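Local atomic coordinates of SLH domain-containing protein (Pseudoflavonifractor capillosus, PDB entry 4OJU), a protein that is of unknown function but, as a signal-bearing protein with BspA-type leucine-rich repeats and surface-layer homology regions, probably binds other proteins and also binds magnesium. Residues T56-K61 with D75-I80. Numbering follows the deposited sequence. Where two conformers were deposited one is given.
Sequences TVIGEK and DSVISI
With CG1 beside its backbone N (chi1 -52°) and CD1 folded back by a chi2 of -52°, Ile58 meets Val77, whose CG1 is anti to its own N. The contact illustrates how neighbouring coils join in a BspA-type leucine-rich repeat solenoid, here the repeat-bearing part of a longer protein: parallel bridges pair Val57 with Ser79 and Ile58 with Ile80, while Ile58 and Val77 pack in the interior. Ile58 CD1 approaches Val77 CG2 to 3.9 Å, the two side chains crossing at about a right angle. Ile58 CG1 sits 4.2 Å from Ile80 CG1 on the same buried face, where Ile41 and Leu26 also touch Ile58. On the other face Ser79 OG, in the crowded position between N and carbonyl carbon, makes van der Waals contact at 3.6 Å with both Val57 CG1 and Val57 CG2.

Backbone bonds set the register. Thr56 O receives two N-H groups: Ile78 N at 2.8 Å, arriving above the carbonyl plane, and Ser79 N in a weak bond. The fork arises because Ile78 has a helix-like psi before the extended Ser79, so their consecutive N-H groups both face Thr56 O. Strand 52-58 continues the sheet toward strand 24-29. Ser76 OG hydrogen-bonds to Val55 O, the residue before Thr56 on the same strand, and to Ala43 O. Farther along, Ile58 N donates to Ser79 O at 3.1 Å, nearly straight and in the carbonyl plane, while the CA of Val57 brings a C-H to that same oxygen.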
loop_
_atom_site.group_PDB
_atom_site.type_symbol
_atom_site.label_atom_id
_atom_site.label_comp_id
_atom_site.label_asym_id
_atom_site.label_seq_id
_atom_site.Cartn_x
_atom_site.Cartn_y
_atom_site.Cartn_z
ATOM N N THR A 56 19.684 -1.983 -23.723
ATOM C CA THR A 56 18.958 -0.749 -23.409
ATOM C C THR A 56 17.674 -0.971 -22.609
ATOM O O THR A 56 17.091 -0.003 -22.101
ATOM C CB THR A 56 18.642 -0.005 -24.717
ATOM O OG1 THR A 56 17.764 -0.810 -25.492
ATOM C CG2 THR A 56 19.916 0.346 -25.531
ATOM N N VAL A 57 17.207 -2.208 -22.529
ATOM C CA VAL A 57 15.944 -2.508 -21.827
ATOM C C VAL A 57 16.079 -3.773 -20.994
ATOM O O VAL A 57 16.647 -4.770 -21.461
ATOM C CB VAL A 57 14.741 -2.665 -22.843
ATOM C CG1 VAL A 57 13.421 -3.036 -22.143
ATOM C CG2 VAL A 57 14.541 -1.423 -23.695
ATOM N N ILE A 58 15.504 -3.752 -19.774
ATOM C CA ILE A 58 15.305 -4.942 -18.963
ATOM C C ILE A 58 13.868 -5.330 -19.263
ATOM O O ILE A 58 12.950 -4.571 -18.942
ATOM C CB ILE A 58 15.593 -4.768 -17.444
ATOM C CG1 ILE A 58 16.993 -4.143 -17.160
ATOM C CG2 ILE A 58 15.403 -6.113 -16.714
ATOM C CD1 ILE A 58 18.230 -4.842 -17.872
ATOM N N GLY A 59 13.683 -6.444 -19.947
ATOM C CA GLY A 59 12.362 -6.869 -20.394
ATOM C C GLY A 59 11.371 -7.187 -19.291
ATOM O O GLY A 59 11.741 -7.435 -18.129
ATOM N N GLU A 60 10.098 -7.186 -19.669
ATOM C CA GLU A 60 8.974 -7.513 -18.800
ATOM C C GLU A 60 9.222 -8.877 -18.121
ATOM O O GLU A 60 9.593 -9.845 -18.801
ATOM C CB GLU A 60 7.687 -7.539 -19.648
ATOM C CG GLU A 60 6.437 -7.960 -18.869
ATOM C CD GLU A 60 5.132 -7.859 -19.638
ATOM O OE1 GLU A 60 5.178 -7.726 -20.880
ATOM O OE2 GLU A 60 4.060 -7.930 -18.998
ATOM N N LYS A 61 9.089 -8.930 -16.776
ATOM C CA LYS A 61 9.263 -10.153 -15.978
ATOM C C LYS A 61 10.617 -10.858 -16.171
ATOM O O LYS A 61 10.708 -12.029 -15.807
ATOM C CB LYS A 61 8.134 -11.174 -16.310
ATOM C CG LYS A 61 6.729 -10.726 -15.939
ATOM C CD LYS A 61 5.682 -11.692 -16.496
ATOM C CE LYS A 61 4.324 -11.424 -15.889
ATOM N NZ LYS A 61 3.286 -12.399 -16.321
ATOM N N ASP A 75 24.664 1.453 -17.207
ATOM C CA ASP A 75 24.396 2.784 -17.769
ATOM C C ASP A 75 23.862 2.737 -19.213
ATOM O O ASP A 75 23.475 3.773 -19.767
ATOM C CB ASP A 75 25.654 3.679 -17.684
ATOM C CG ASP A 75 26.901 3.178 -18.406
ATOM O OD1 ASP A 75 26.762 2.364 -19.351
ATOM O OD2 ASP A 75 28.019 3.621 -18.043
ATOM N N SER A 76 23.826 1.555 -19.825
ATOM C CA SER A 76 23.289 1.408 -21.182
ATOM C C SER A 76 21.724 1.341 -21.146
ATOM O O SER A 76 21.066 1.603 -22.147
ATOM C CB SER A 76 23.851 0.144 -21.819
ATOM O OG SER A 76 23.494 -0.970 -21.014
ATOM N N VAL A 77 21.142 0.994 -19.993
ATOM C CA VAL A 77 19.685 0.779 -19.857
ATOM C C VAL A 77 18.908 2.097 -19.783
ATOM O O VAL A 77 19.199 2.968 -18.950
ATOM C CB VAL A 77 19.388 -0.140 -18.639
ATOM C CG1 VAL A 77 17.886 -0.269 -18.366
ATOM C CG2 VAL A 77 20.011 -1.528 -18.838
ATOM N N ILE A 78 17.886 2.206 -20.647
ATOM C CA ILE A 78 16.990 3.366 -20.752
ATOM C C ILE A 78 15.670 3.074 -20.024
ATOM O O ILE A 78 15.061 3.980 -19.463
ATOM C CB ILE A 78 16.745 3.704 -22.255
ATOM C CG1 ILE A 78 18.061 3.983 -23.015
ATOM C CG2 ILE A 78 15.718 4.842 -22.463
ATOM C CD1 ILE A 78 19.000 4.986 -22.399
ATOM N N SER A 79 15.223 1.810 -20.047
ATOM C CA SER A 79 13.949 1.472 -19.419
ATOM C C SER A 79 13.974 0.105 -18.755
ATOM O O SER A 79 14.625 -0.831 -19.219
ATOM C CB SER A 79 12.815 1.556 -20.447
ATOM O OG SER A 79 12.664 0.397 -21.241
ATOM N N ILE A 80 13.241 0.005 -17.646
ATOM C CA ILE A 80 13.056 -1.245 -16.900
ATOM C C ILE A 80 11.599 -1.587 -17.085
ATOM O O ILE A 80 10.737 -0.765 -16.763
ATOM C CB ILE A 80 13.490 -1.115 -15.421
ATOM C CG1 ILE A 80 15.027 -0.902 -15.345
ATOM C CG2 ILE A 80 13.066 -2.360 -14.611
ATOM C CD1 ILE A 80 15.522 -0.463 -13.988
#